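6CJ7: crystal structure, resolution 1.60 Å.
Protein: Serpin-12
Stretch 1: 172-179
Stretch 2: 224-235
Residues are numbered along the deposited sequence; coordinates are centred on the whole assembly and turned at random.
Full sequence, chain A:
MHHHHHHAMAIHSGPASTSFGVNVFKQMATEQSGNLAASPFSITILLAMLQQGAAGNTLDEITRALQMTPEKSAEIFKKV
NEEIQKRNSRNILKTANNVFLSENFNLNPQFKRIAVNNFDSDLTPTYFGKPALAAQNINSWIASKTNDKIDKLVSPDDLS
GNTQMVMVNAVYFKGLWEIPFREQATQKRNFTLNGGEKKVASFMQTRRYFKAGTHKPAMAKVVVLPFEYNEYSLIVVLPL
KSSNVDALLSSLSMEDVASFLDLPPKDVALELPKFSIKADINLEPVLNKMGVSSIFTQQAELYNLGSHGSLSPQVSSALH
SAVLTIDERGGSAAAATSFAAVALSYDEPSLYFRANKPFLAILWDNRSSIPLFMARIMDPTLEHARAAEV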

# COMPACT_ATOMS: atom_id res chain seq x y z
N TYR A 172 2.47 2.68 -7.23
CA TYR A 172 2.45 1.69 -8.31
C TYR A 172 3.72 0.87 -8.22
O TYR A 172 4.82 1.43 -8.08
CB TYR A 172 2.37 2.37 -9.68
CG TYR A 172 2.72 1.48 -10.85
CD1 TYR A 172 1.89 0.44 -11.21
CD2 TYR A 172 3.85 1.72 -11.61
CE1 TYR A 172 2.19 -0.38 -12.30
CE2 TYR A 172 4.17 0.91 -12.71
CZ TYR A 172 3.33 -0.13 -13.04
OH TYR A 172 3.62 -0.93 -14.12
N PHE A 173 3.60 -0.45 -8.31
CA PHE A 173 4.78 -1.30 -8.36
C PHE A 173 4.67 -2.32 -9.48
O PHE A 173 3.65 -3.01 -9.60
CB PHE A 173 5.03 -2.06 -7.04
CG PHE A 173 6.30 -2.87 -7.04
CD1 PHE A 173 6.28 -4.23 -7.35
CD2 PHE A 173 7.51 -2.28 -6.75
CE1 PHE A 173 7.45 -4.98 -7.37
CE2 PHE A 173 8.69 -3.01 -6.77
CZ PHE A 173 8.66 -4.37 -7.07
N LYS A 174 5.73 -2.43 -10.28
CA LYS A 174 5.92 -3.56 -11.19
C LYS A 174 7.40 -3.87 -11.16
O LYS A 174 8.21 -3.03 -11.56
CB LYS A 174 5.45 -3.23 -12.61
CG LYS A 174 5.20 -4.47 -13.50
CD LYS A 174 6.47 -5.07 -14.04
CE LYS A 174 6.19 -6.40 -14.72
NZ LYS A 174 7.46 -7.11 -14.99
N GLY A 175 7.77 -5.07 -10.69
CA GLY A 175 9.15 -5.42 -10.50
C GLY A 175 9.61 -6.45 -11.53
O GLY A 175 8.85 -6.96 -12.34
N LEU A 176 10.91 -6.72 -11.47
CA LEU A 176 11.55 -7.74 -12.29
C LEU A 176 12.05 -8.83 -11.36
O LEU A 176 12.80 -8.55 -10.42
CB LEU A 176 12.71 -7.14 -13.09
CG LEU A 176 13.33 -7.96 -14.21
CD1 LEU A 176 12.75 -7.54 -15.54
CD2 LEU A 176 14.84 -7.78 -14.21
N TRP A 177 11.63 -10.07 -11.59
CA TRP A 177 12.10 -11.15 -10.75
C TRP A 177 13.61 -11.31 -10.86
O TRP A 177 14.21 -11.06 -11.92
CB TRP A 177 11.43 -12.47 -11.12
CG TRP A 177 9.94 -12.46 -11.03
CD1 TRP A 177 9.06 -12.62 -12.07
CD2 TRP A 177 9.13 -12.32 -9.85
NE1 TRP A 177 7.77 -12.57 -11.62
CE2 TRP A 177 7.78 -12.40 -10.25
CE3 TRP A 177 9.42 -12.13 -8.48
CZ2 TRP A 177 6.72 -12.29 -9.36
CZ3 TRP A 177 8.36 -12.02 -7.59
CH2 TRP A 177 7.02 -12.11 -8.03
N GLU A 178 14.22 -11.75 -9.77
CA GLU A 178 15.63 -12.14 -9.81
C GLU A 178 15.87 -13.19 -10.89
O GLU A 178 16.86 -13.12 -11.63
CB GLU A 178 16.04 -12.66 -8.43
CG GLU A 178 17.52 -12.81 -8.18
CD GLU A 178 17.80 -13.28 -6.77
OE1 GLU A 178 17.32 -14.37 -6.40
OE2 GLU A 178 18.47 -12.54 -6.02
N ILE A 179 14.98 -14.16 -10.99
CA ILE A 179 15.04 -15.18 -12.03
C ILE A 179 13.69 -15.21 -12.76
O ILE A 179 12.63 -15.20 -12.11
CB ILE A 179 15.40 -16.55 -11.43
CG1 ILE A 179 16.84 -16.51 -10.90
CG2 ILE A 179 15.25 -17.65 -12.47
CD1 ILE A 179 17.26 -17.76 -10.13
N VAL A 224 8.82 -16.94 -0.55
CA VAL A 224 9.40 -15.61 -0.70
C VAL A 224 10.03 -15.52 -2.09
O VAL A 224 10.99 -16.25 -2.38
CB VAL A 224 10.45 -15.32 0.38
CG1 VAL A 224 11.06 -13.94 0.17
CG2 VAL A 224 9.84 -15.45 1.78
N LEU A 225 9.50 -14.65 -2.93
CA LEU A 225 9.97 -14.53 -4.31
C LEU A 225 10.76 -13.24 -4.48
O LEU A 225 10.17 -12.15 -4.41
CB LEU A 225 8.78 -14.56 -5.27
CG LEU A 225 7.79 -15.70 -5.02
CD1 LEU A 225 6.53 -15.56 -5.86
CD2 LEU A 225 8.49 -17.04 -5.27
N PRO A 226 12.08 -13.29 -4.69
CA PRO A 226 12.86 -12.05 -4.73
C PRO A 226 12.78 -11.32 -6.07
O PRO A 226 12.73 -11.93 -7.14
CB PRO A 226 14.30 -12.52 -4.45
CG PRO A 226 14.19 -13.97 -4.08
CD PRO A 226 12.94 -14.48 -4.71
N PHE A 227 12.79 -9.99 -5.98
CA PHE A 227 12.92 -9.16 -7.17
C PHE A 227 14.40 -8.82 -7.37
O PHE A 227 15.26 -9.22 -6.59
CB PHE A 227 12.04 -7.92 -7.04
CG PHE A 227 10.56 -8.20 -7.16
CD1 PHE A 227 9.76 -8.34 -6.03
CD2 PHE A 227 9.96 -8.32 -8.42
CE1 PHE A 227 8.38 -8.59 -6.15
CE2 PHE A 227 8.59 -8.58 -8.55
CZ PHE A 227 7.81 -8.71 -7.41
N GLU A 228 14.69 -8.08 -8.44
CA GLU A 228 16.07 -7.83 -8.88
C GLU A 228 16.90 -7.21 -7.76
O GLU A 228 16.45 -6.30 -7.06
CB GLU A 228 16.07 -6.91 -10.11
CG GLU A 228 17.27 -7.11 -11.02
CD GLU A 228 17.38 -6.09 -12.15
OE1 GLU A 228 16.72 -5.03 -12.11
OE2 GLU A 228 18.14 -6.36 -13.11
N TYR A 229 18.13 -7.72 -7.59
CA TYR A 229 19.08 -7.26 -6.59
C TYR A 229 18.55 -7.43 -5.16
O TYR A 229 19.07 -6.82 -4.22
CB TYR A 229 19.50 -5.81 -6.84
CG TYR A 229 20.00 -5.58 -8.24
CD1 TYR A 229 21.10 -6.28 -8.73
CD2 TYR A 229 19.38 -4.67 -9.09
CE1 TYR A 229 21.56 -6.09 -10.02
CE2 TYR A 229 19.84 -4.47 -10.39
CZ TYR A 229 20.93 -5.18 -10.85
OH TYR A 229 21.39 -4.98 -12.13
N ASN A 230 17.55 -8.30 -5.00
CA ASN A 230 16.87 -8.55 -3.73
C ASN A 230 16.42 -7.25 -3.06
O ASN A 230 16.41 -7.15 -1.83
CB ASN A 230 17.74 -9.37 -2.78
CG ASN A 230 16.91 -10.11 -1.74
OD1 ASN A 230 15.81 -10.58 -2.03
ND2 ASN A 230 17.41 -10.18 -0.51
N GLU A 231 16.03 -6.26 -3.86
CA GLU A 231 15.55 -5.00 -3.30
C GLU A 231 14.20 -5.18 -2.64
O GLU A 231 13.91 -4.58 -1.60
CB GLU A 231 15.46 -3.94 -4.39
CG GLU A 231 16.83 -3.51 -4.89
CD GLU A 231 16.77 -2.65 -6.13
OE1 GLU A 231 15.66 -2.55 -6.73
OE2 GLU A 231 17.83 -2.10 -6.51
N TYR A 232 13.36 -6.01 -3.25
CA TYR A 232 12.00 -6.28 -2.79
C TYR A 232 11.76 -7.78 -2.84
O TYR A 232 12.44 -8.51 -3.56
CB TYR A 232 10.93 -5.58 -3.66
CG TYR A 232 11.19 -4.11 -3.86
CD1 TYR A 232 10.72 -3.17 -2.94
CD2 TYR A 232 11.89 -3.65 -4.96
CE1 TYR A 232 10.98 -1.82 -3.12
CE2 TYR A 232 12.16 -2.31 -5.15
CZ TYR A 232 11.68 -1.40 -4.23
OH TYR A 232 11.94 -0.05 -4.42
N SER A 233 10.74 -8.22 -2.11
CA SER A 233 10.25 -9.59 -2.20
C SER A 233 8.74 -9.57 -2.34
O SER A 233 8.08 -8.72 -1.75
CB SER A 233 10.59 -10.42 -0.95
OG SER A 233 11.98 -10.43 -0.69
N LEU A 234 8.21 -10.52 -3.09
CA LEU A 234 6.79 -10.84 -3.01
C LEU A 234 6.65 -12.04 -2.08
O LEU A 234 7.18 -13.12 -2.37
CB LEU A 234 6.16 -11.13 -4.38
CG LEU A 234 4.62 -11.09 -4.33
CD1 LEU A 234 4.12 -9.65 -4.21
CD2 LEU A 234 4.05 -11.79 -5.57
N ILE A 235 5.99 -11.82 -0.95
CA ILE A 235 5.76 -12.86 0.03
C ILE A 235 4.34 -13.35 -0.19
O ILE A 235 3.39 -12.57 -0.09
CB ILE A 235 5.99 -12.34 1.46
CG1 ILE A 235 7.43 -11.83 1.59
CG2 ILE A 235 5.71 -13.45 2.48
CD1 ILE A 235 7.70 -11.08 2.88

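Stretch 2 meets its partner first at L225, whose CA-to-CB bond points toward stretch 1. L225 CB lies 3.5 Å from W177 CZ3, giving the indole an aliphatic neighbour. P226 contributes a backbone acceptor: P226 O accepts a hydrogen bond from E178 N at 3.0 Å, with an N-H...O angle of 179°, essentially straight. P226 CG lies 3.9 Å from E178 OE1.

F227 is the hub. Its backbone pairs with W177 in a single beta bridge, F227 CA to W177 CA 4.2 Å, and its CA-to-CB bond points away overall, yet with chi1 in m the ring lies against stretch 1. Both faces are used. On one, the six-membered ring of W177 makes an offset stack, planes at 12° and centroids 4.2 Å apart, with W177 CZ3 3.4 Å from F227 CZ. On the opposite face F173 presents its edge, planes at 78°, F173 CE1 reaching F227 CZ at 3.7 Å. The ring also leaves no room for a CB on G175: F227 CD2 sits 3.6 Å from G175 C, and an ideal CB there would fall 2.5 Å from F227 CD2, a clash.

E228 N adds the second backbone bond of the bridge, donating to L176 O at 2.8 Å; the 128° angle makes this bond weak. Its side chain packs on leucine, E228 CD to L176 CD2 at 3.7 Å, while its carboxylate oxygens are satisfied elsewhere in the structure.

The chain then turns, N230 N bonding back to F227 O at 2.9 Å, and returns as a strand. Y232 offers a ring face to the edge of F173, planes at 66°, with Y232 CD2 3.7 Å from F173 CE2. One edge-on ring, F173, thus ties together two aromatic faces, F227 before the turn and Y232 after it. Finally L234 CD2 meets the edge of the indole, 3.9 Å from W177 CH2.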